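Local coordinates for protein glucose-6-phosphate 1-dehydrogenase (Mycobacterium avium, PDB 4LGV) that probably oxidises glucose 6-phosphate to 6-phosphogluconolactone with a nicotinamide dinucleotide as electron acceptor, the entry step of the pentose phosphate pathway, at residues L154-F165 against V182-H193. Numbering follows the deposited sequence.
Sequences LERARVAVEKPF and VLDEDQILRVDH
F165 lays one face of its ring over the aliphatic root of R190, whose CB stands 3.7 Å from the ring centroid in a CH-pi contact. Beyond CB the R190 chain runs out straight and closes end-on on E185, NH1 bonding OE2 at 2.7 Å and NH2 taking OE1, both oxygens met on their syn lone pairs. Between the backbones lies a regular parallel ladder: V159 N and V161 N give to Q187 O and L189 O, while L189 N and V191 N give back to V159 O and V161 O. At its start lies Q187. With CG beside the backbone N (chi1 -63°) and the chain extended, its NE2 reaches A157 O at 2.8 Å and, weakly, L154 O, tying down the type II turn, while OE1 accepts D184 N. Nearby, L183 CD1 packs on V159 CG2 at 3.8 Å. At the far end H193 NE2, in the conformer given, one of two modelled, meets E162 OE1 at 2.8 Å, nearly in the ring plane, the carboxylate turned 67° to the ring; Y133 OH also bonds OE1, which should help fix its rotation. K163, extended, sets NZ above the D192 carboxylate in a salt bridge, 3.1 Å from OD1; D250 O also accepts from K163 NZ, and N254 ND2 bonds D192 OD2. This is a classic beta-alpha-beta crossover of a Rossmann-like dinucleotide-binding domain: strands 158-162 and 188-191 are linked by helix 169-180, which packs on F165 and I188, and strand 130-134 pairs with the other edge of strand 158-162, leaving strand 188-191 outermost in the chain's parallel sheet.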
ATOM      1  N   LEU A 154     -31.743  41.392  11.494  1.00 43.60           N
ATOM      2  CA  LEU A 154     -30.804  40.284  11.189  1.00 45.86           C
ATOM      3  C   LEU A 154     -30.879  39.044  12.096  1.00 43.75           C
ATOM      4  O   LEU A 154     -30.279  38.022  11.782  1.00 42.07           O
ATOM      5  CB  LEU A 154     -29.366  40.817  11.154  1.00 46.70           C
ATOM      6  CG  LEU A 154     -29.092  41.786   9.997  1.00 47.98           C
ATOM      7  CD1 LEU A 154     -27.678  42.326  10.111  1.00 48.02           C
ATOM      8  CD2 LEU A 154     -29.285  41.132   8.630  1.00 48.20           C
ATOM      9  N   GLU A 155     -31.620  39.128  13.186  1.00 48.01           N
ATOM     10  CA  GLU A 155     -31.822  37.996  14.082  1.00 54.07           C
ATOM     11  C   GLU A 155     -32.580  36.966  13.265  1.00 54.01           C
ATOM     12  O   GLU A 155     -33.578  37.269  12.607  1.00 56.48           O
ATOM     13  CB  GLU A 155     -32.597  38.386  15.367  1.00 57.66           C
ATOM     14  N   ARG A 156     -32.040  35.769  13.243  1.00 52.51           N
ATOM     15  CA  ARG A 156     -32.661  34.661  12.515  1.00 54.38           C
ATOM     16  C   ARG A 156     -32.654  34.837  11.020  1.00 48.48           C
ATOM     17  O   ARG A 156     -33.406  34.173  10.305  1.00 50.10           O
ATOM     18  CB  ARG A 156     -34.112  34.388  12.977  1.00 57.57           C
ATOM     19  CG  ARG A 156     -34.188  33.534  14.235  1.00 62.30           C
ATOM     20  CD  ARG A 156     -35.603  33.537  14.771  1.00 64.89           C
ATOM     21  NE  ARG A 156     -36.086  34.899  14.707  1.00 66.63           N
ATOM     22  CZ  ARG A 156     -37.362  35.240  14.721  1.00 72.08           C
ATOM     23  NH1 ARG A 156     -38.323  34.311  14.790  1.00 78.91           N
ATOM     24  NH2 ARG A 156     -37.671  36.523  14.654  1.00 72.42           N
ATOM     25  N   ALA A 157     -31.823  35.749  10.547  1.00 42.69           N
ATOM     26  CA  ALA A 157     -31.710  35.975   9.132  1.00 38.97           C
ATOM     27  C   ALA A 157     -30.495  35.265   8.560  1.00 36.32           C
ATOM     28  O   ALA A 157     -29.591  34.882   9.279  1.00 35.58           O
ATOM     29  CB  ALA A 157     -31.636  37.459   8.823  1.00 38.02           C
ATOM     30  N   ARG A 158     -30.521  35.088   7.249  1.00 33.81           N
ATOM     31  CA  ARG A 158     -29.325  34.828   6.477  1.00 33.11           C
ATOM     32  C   ARG A 158     -29.245  35.869   5.370  1.00 31.77           C
ATOM     33  O   ARG A 158     -30.264  36.433   4.978  1.00 29.81           O
ATOM     34  CB  ARG A 158     -29.346  33.430   5.882  1.00 34.01           C
ATOM     35  CG  ARG A 158     -29.345  32.329   6.941  1.00 37.02           C
ATOM     36  CD  ARG A 158     -29.186  30.946   6.313  1.00 38.74           C
ATOM     37  NE  ARG A 158     -29.427  29.922   7.312  1.00 40.20           N
ATOM     38  CZ  ARG A 158     -30.590  29.316   7.527  1.00 41.63           C
ATOM     39  NH1 ARG A 158     -31.681  29.598   6.792  1.00 40.62           N
ATOM     40  NH2 ARG A 158     -30.654  28.392   8.481  1.00 41.73           N
ATOM     41  N   VAL A 159     -28.045  36.073   4.844  1.00 30.61           N
ATOM     42  CA  VAL A 159     -27.808  37.024   3.776  1.00 29.93           C
ATOM     43  C   VAL A 159     -27.022  36.319   2.677  1.00 29.46           C
ATOM     44  O   VAL A 159     -25.910  35.794   2.908  1.00 28.36           O
ATOM     45  CB  VAL A 159     -26.997  38.209   4.276  1.00 30.70           C
ATOM     46  CG1 VAL A 159     -26.725  39.209   3.164  1.00 30.84           C
ATOM     47  CG2 VAL A 159     -27.741  38.878   5.401  1.00 31.28           C
ATOM     48  N   ALA A 160     -27.605  36.310   1.480  1.00 28.84           N
ATOM     49  CA  ALA A 160     -26.945  35.719   0.326  1.00 28.70           C
ATOM     50  C   ALA A 160     -26.458  36.849  -0.565  1.00 29.56           C
ATOM     51  O   ALA A 160     -27.259  37.683  -1.021  1.00 30.73           O
ATOM     52  CB  ALA A 160     -27.902  34.835  -0.400  1.00 28.37           C
ATOM     53  N   VAL A 161     -25.161  36.875  -0.830  1.00 29.95           N
ATOM     54  CA  VAL A 161     -24.563  37.922  -1.644  1.00 30.66           C
ATOM     55  C   VAL A 161     -24.134  37.421  -2.998  1.00 30.74           C
ATOM     56  O   VAL A 161     -23.405  36.410  -3.109  1.00 29.66           O
ATOM     57  CB  VAL A 161     -23.338  38.624  -0.943  1.00 31.76           C
ATOM     58  CG1 VAL A 161     -23.831  39.413   0.219  1.00 32.19           C
ATOM     59  CG2 VAL A 161     -22.316  37.638  -0.457  1.00 32.08           C
ATOM     60  N   GLU A 162     -24.552  38.137  -4.043  1.00 30.41           N
ATOM     61  CA  GLU A 162     -24.127  37.752  -5.403  1.00 32.79           C
ATOM     62  C   GLU A 162     -22.683  38.064  -5.646  1.00 34.26           C
ATOM     63  O   GLU A 162     -22.193  39.077  -5.228  1.00 35.60           O
ATOM     64  CB  GLU A 162     -24.964  38.473  -6.488  1.00 32.21           C
ATOM     65  CG  GLU A 162     -26.191  37.689  -6.896  1.00 31.93           C
ATOM     66  CD  GLU A 162     -25.823  36.363  -7.499  1.00 31.63           C
ATOM     67  OE1 GLU A 162     -26.643  35.423  -7.460  1.00 34.46           O
ATOM     68  OE2 GLU A 162     -24.711  36.236  -8.008  1.00 32.88           O
ATOM     69  N   LYS A 163     -22.014  37.198  -6.370  1.00 37.09           N
ATOM     70  CA  LYS A 163     -20.687  37.463  -6.887  1.00 40.57           C
ATOM     71  C   LYS A 163     -20.647  38.774  -7.699  1.00 41.27           C
ATOM     72  O   LYS A 163     -21.594  39.064  -8.408  1.00 43.16           O
ATOM     73  CB  LYS A 163     -20.403  36.286  -7.816  1.00 44.18           C
ATOM     74  CG  LYS A 163     -19.163  36.314  -8.656  1.00 48.86           C
ATOM     75  CD  LYS A 163     -19.055  34.925  -9.264  1.00 54.02           C
ATOM     76  CE  LYS A 163     -18.111  34.772 -10.456  1.00 58.85           C
ATOM     77  NZ  LYS A 163     -17.839  33.309 -10.640  1.00 60.37           N
ATOM     78  N   PRO A 164     -19.545  39.533  -7.655  1.00 42.24           N
ATOM     79  CA  PRO A 164     -18.311  39.248  -6.934  1.00 44.66           C
ATOM     80  C   PRO A 164     -18.386  39.685  -5.484  1.00 45.84           C
ATOM     81  O   PRO A 164     -19.180  40.572  -5.132  1.00 47.98           O
ATOM     82  CB  PRO A 164     -17.264  40.077  -7.682  1.00 45.88           C
ATOM     83  CG  PRO A 164     -18.038  41.264  -8.170  1.00 45.89           C
ATOM     84  CD  PRO A 164     -19.387  40.697  -8.552  1.00 44.11           C
ATOM     85  N   PHE A 165     -17.593  39.024  -4.665  1.00 46.54           N
ATOM     86  CA  PHE A 165     -17.412  39.385  -3.271  1.00 51.22           C
ATOM     87  C   PHE A 165     -15.910  39.534  -3.053  1.00 52.40           C
ATOM     88  O   PHE A 165     -15.331  38.814  -2.266  1.00 52.57           O
ATOM     89  CB  PHE A 165     -18.032  38.339  -2.295  1.00 52.32           C
ATOM     90  CG  PHE A 165     -18.466  37.072  -2.960  1.00 51.41           C
ATOM     91  CD1 PHE A 165     -17.549  36.058  -3.238  1.00 52.49           C
ATOM     92  CD2 PHE A 165     -19.803  36.894  -3.330  1.00 47.31           C
ATOM     93  CE1 PHE A 165     -17.974  34.886  -3.879  1.00 53.32           C
ATOM     94  CE2 PHE A 165     -20.211  35.732  -3.960  1.00 45.34           C
ATOM     95  CZ  PHE A 165     -19.308  34.738  -4.235  1.00 47.05           C
ATOM     96  N   VAL A 182     -21.499  42.210  11.876  1.00 45.84           N
ATOM     97  CA  VAL A 182     -22.916  42.066  12.241  1.00 44.58           C
ATOM     98  C   VAL A 182     -23.528  40.676  11.964  1.00 44.01           C
ATOM     99  O   VAL A 182     -24.645  40.403  12.393  1.00 44.26           O
ATOM    100  CB  VAL A 182     -23.779  43.153  11.585  1.00 45.76           C
ATOM    101  CG1 VAL A 182     -23.466  44.549  12.165  1.00 47.25           C
ATOM    102  CG2 VAL A 182     -23.600  43.183  10.080  1.00 45.59           C
ATOM    103  N   LEU A 183     -22.817  39.823  11.227  1.00 40.84           N
ATOM    104  CA  LEU A 183     -23.292  38.481  10.901  1.00 39.03           C
ATOM    105  C   LEU A 183     -22.289  37.425  11.360  1.00 36.98           C
ATOM    106  O   LEU A 183     -21.096  37.612  11.225  1.00 37.58           O
ATOM    107  CB  LEU A 183     -23.482  38.340   9.395  1.00 37.07           C
ATOM    108  CG  LEU A 183     -24.554  39.232   8.748  1.00 37.53           C
ATOM    109  CD1 LEU A 183     -24.400  39.288   7.216  1.00 37.03           C
ATOM    110  CD2 LEU A 183     -25.931  38.741   9.117  1.00 36.51           C
ATOM    111  N   ASP A 184     -22.795  36.308  11.846  1.00 36.36           N
ATOM    112  CA  ASP A 184     -21.993  35.090  11.938  1.00 37.32           C
ATOM    113  C   ASP A 184     -21.724  34.529  10.562  1.00 34.45           C
ATOM    114  O   ASP A 184     -22.483  34.766   9.616  1.00 34.72           O
ATOM    115  CB  ASP A 184     -22.710  34.016  12.769  1.00 39.37           C
ATOM    116  CG  ASP A 184     -23.012  34.482  14.195  1.00 42.61           C
ATOM    117  OD1 ASP A 184     -22.192  35.242  14.763  1.00 43.67           O
ATOM    118  OD2 ASP A 184     -24.082  34.105  14.719  1.00 45.11           O
ATOM    119  N   GLU A 185     -20.660  33.754  10.462  1.00 35.06           N
ATOM    120  CA  GLU A 185     -20.248  33.139   9.200  1.00 34.50           C
ATOM    121  C   GLU A 185     -21.385  32.318   8.652  1.00 33.47           C
ATOM    122  O   GLU A 185     -21.562  32.283   7.463  1.00 32.73           O
ATOM    123  CB  GLU A 185     -18.985  32.243   9.388  1.00 33.79           C
ATOM    124  CG  GLU A 185     -18.518  31.486   8.120  1.00 32.31           C
ATOM    125  CD  GLU A 185     -18.220  32.402   6.919  1.00 33.29           C
ATOM    126  OE1 GLU A 185     -17.956  33.625   7.124  1.00 33.58           O
ATOM    127  OE2 GLU A 185     -18.259  31.894   5.760  1.00 32.18           O
ATOM    128  N   ASP A 186     -22.116  31.623   9.509  1.00 33.39           N
ATOM    129  CA  ASP A 186     -23.138  30.706   9.020  1.00 35.67           C
ATOM    130  C   ASP A 186     -24.419  31.457   8.551  1.00 35.50           C
ATOM    131  O   ASP A 186     -25.359  30.844   8.083  1.00 33.57           O
ATOM    132  CB  ASP A 186     -23.449  29.622  10.058  1.00 36.57           C
ATOM    133  CG  ASP A 186     -24.251  30.166  11.291  1.00 42.31           C
ATOM    134  OD1 ASP A 186     -24.492  31.393  11.433  1.00 41.58           O
ATOM    135  OD2 ASP A 186     -24.641  29.334  12.142  1.00 45.44           O
ATOM    136  N   GLN A 187     -24.441  32.779   8.672  1.00 36.85           N
ATOM    137  CA  GLN A 187     -25.537  33.571   8.105  1.00 37.61           C
ATOM    138  C   GLN A 187     -25.131  34.118   6.739  1.00 37.16           C
ATOM    139  O   GLN A 187     -25.947  34.775   6.073  1.00 36.61           O
ATOM    140  CB  GLN A 187     -25.885  34.747   9.027  1.00 38.60           C
ATOM    141  CG  GLN A 187     -26.402  34.352  10.406  1.00 38.30           C
ATOM    142  CD  GLN A 187     -26.693  35.601  11.255  1.00 38.32           C
ATOM    143  OE1 GLN A 187     -25.778  36.150  11.889  1.00 39.66           O
ATOM    144  NE2 GLN A 187     -27.924  36.054  11.255  1.00 36.46           N
ATOM    145  N   ILE A 188     -23.857  33.922   6.362  1.00 33.76           N
ATOM    146  CA  ILE A 188     -23.358  34.463   5.125  1.00 33.37           C
ATOM    147  C   ILE A 188     -23.293  33.387   4.029  1.00 32.73           C
ATOM    148  O   ILE A 188     -22.583  32.410   4.178  1.00 33.33           O
ATOM    149  CB  ILE A 188     -21.977  35.073   5.303  1.00 33.11           C
ATOM    150  CG1 ILE A 188     -22.021  36.172   6.343  1.00 34.65           C
ATOM    151  CG2 ILE A 188     -21.485  35.692   4.003  1.00 33.83           C
ATOM    152  CD1 ILE A 188     -20.655  36.597   6.809  1.00 35.41           C
ATOM    153  N   LEU A 189     -23.973  33.636   2.909  1.00 31.18           N
ATOM    154  CA  LEU A 189     -23.999  32.734   1.778  1.00 30.40           C
ATOM    155  C   LEU A 189     -23.475  33.444   0.534  1.00 30.24           C
ATOM    156  O   LEU A 189     -24.122  34.344  -0.036  1.00 29.04           O
ATOM    157  CB  LEU A 189     -25.428  32.261   1.538  1.00 31.14           C
ATOM    158  CG  LEU A 189     -26.159  31.661   2.744  1.00 31.19           C
ATOM    159  CD1 LEU A 189     -27.615  31.349   2.442  1.00 32.34           C
ATOM    160  CD2 LEU A 189     -25.492  30.415   3.158  1.00 31.26           C
ATOM    161  N   ARG A 190     -22.282  33.048   0.117  1.00 29.37           N
ATOM    162  CA  ARG A 190     -21.644  33.719  -1.004  1.00 30.05           C
ATOM    163  C   ARG A 190     -22.024  32.983  -2.284  1.00 30.04           C
ATOM    164  O   ARG A 190     -21.557  31.880  -2.510  1.00 29.66           O
ATOM    165  CB  ARG A 190     -20.142  33.760  -0.802  1.00 30.40           C
ATOM    166  CG  ARG A 190     -19.769  34.382   0.529  1.00 31.05           C
ATOM    167  CD  ARG A 190     -18.270  34.396   0.749  1.00 31.92           C
ATOM    168  NE  ARG A 190     -17.941  35.028   2.023  1.00 32.83           N
ATOM    169  CZ  ARG A 190     -18.014  34.421   3.212  1.00 33.64           C
ATOM    170  NH1 ARG A 190     -18.360  33.132   3.340  1.00 32.88           N
ATOM    171  NH2 ARG A 190     -17.699  35.099   4.281  1.00 34.46           N
ATOM    172  N   VAL A 191     -22.894  33.594  -3.095  1.00 29.56           N
ATOM    173  CA  VAL A 191     -23.503  32.935  -4.233  1.00 29.24           C
ATOM    174  C   VAL A 191     -22.606  33.027  -5.472  1.00 31.01           C
ATOM    175  O   VAL A 191     -22.269  34.138  -5.960  1.00 31.35           O
ATOM    176  CB  VAL A 191     -24.843  33.594  -4.569  1.00 29.83           C
ATOM    177  CG1 VAL A 191     -25.531  32.877  -5.713  1.00 29.19           C
ATOM    178  CG2 VAL A 191     -25.790  33.623  -3.349  1.00 29.16           C
ATOM    179  N   ASP A 192     -22.196  31.866  -5.966  1.00 30.34           N
ATOM    180  CA  ASP A 192     -21.399  31.783  -7.189  1.00 31.26           C
ATOM    181  C   ASP A 192     -22.066  30.744  -8.054  1.00 30.42           C
ATOM    182  O   ASP A 192     -22.056  29.565  -7.722  1.00 28.00           O
ATOM    183  CB  ASP A 192     -19.956  31.390  -6.863  1.00 32.56           C
ATOM    184  CG  ASP A 192     -19.042  31.342  -8.103  1.00 34.23           C
ATOM    185  OD1 ASP A 192     -19.529  31.155  -9.232  1.00 33.83           O
ATOM    186  OD2 ASP A 192     -17.814  31.528  -7.937  1.00 33.69           O
ATOM    187  N   HIS A 193     -22.668  31.193  -9.159  1.00 29.97           N
ATOM    188  CA  HIS A 193     -23.478  30.309  -9.994  0.57 29.42           C
ATOM    189  C   HIS A 193     -22.725  29.089 -10.452  1.00 28.69           C
ATOM    190  O   HIS A 193     -23.309  28.030 -10.538  1.00 27.40           O
ATOM    191  CB  HIS A 193     -24.036  31.069 -11.185  0.57 29.86           C
ATOM    192  CG  HIS A 193     -24.778  32.282 -10.774  0.57 30.58           C
ATOM    193  ND1 HIS A 193     -25.066  33.302 -11.645  0.57 31.14           N
ATOM    194  CD2 HIS A 193     -25.237  32.668  -9.556  0.57 30.47           C
ATOM    195  CE1 HIS A 193     -25.673  34.264 -10.980  0.57 31.39           C
ATOM    196  NE2 HIS A 193     -25.796  33.902  -9.715  0.57 30.28           N
TER
HETATM  197  O   HOH W   1     -16.011  31.032  -9.586  1.00 25.37           O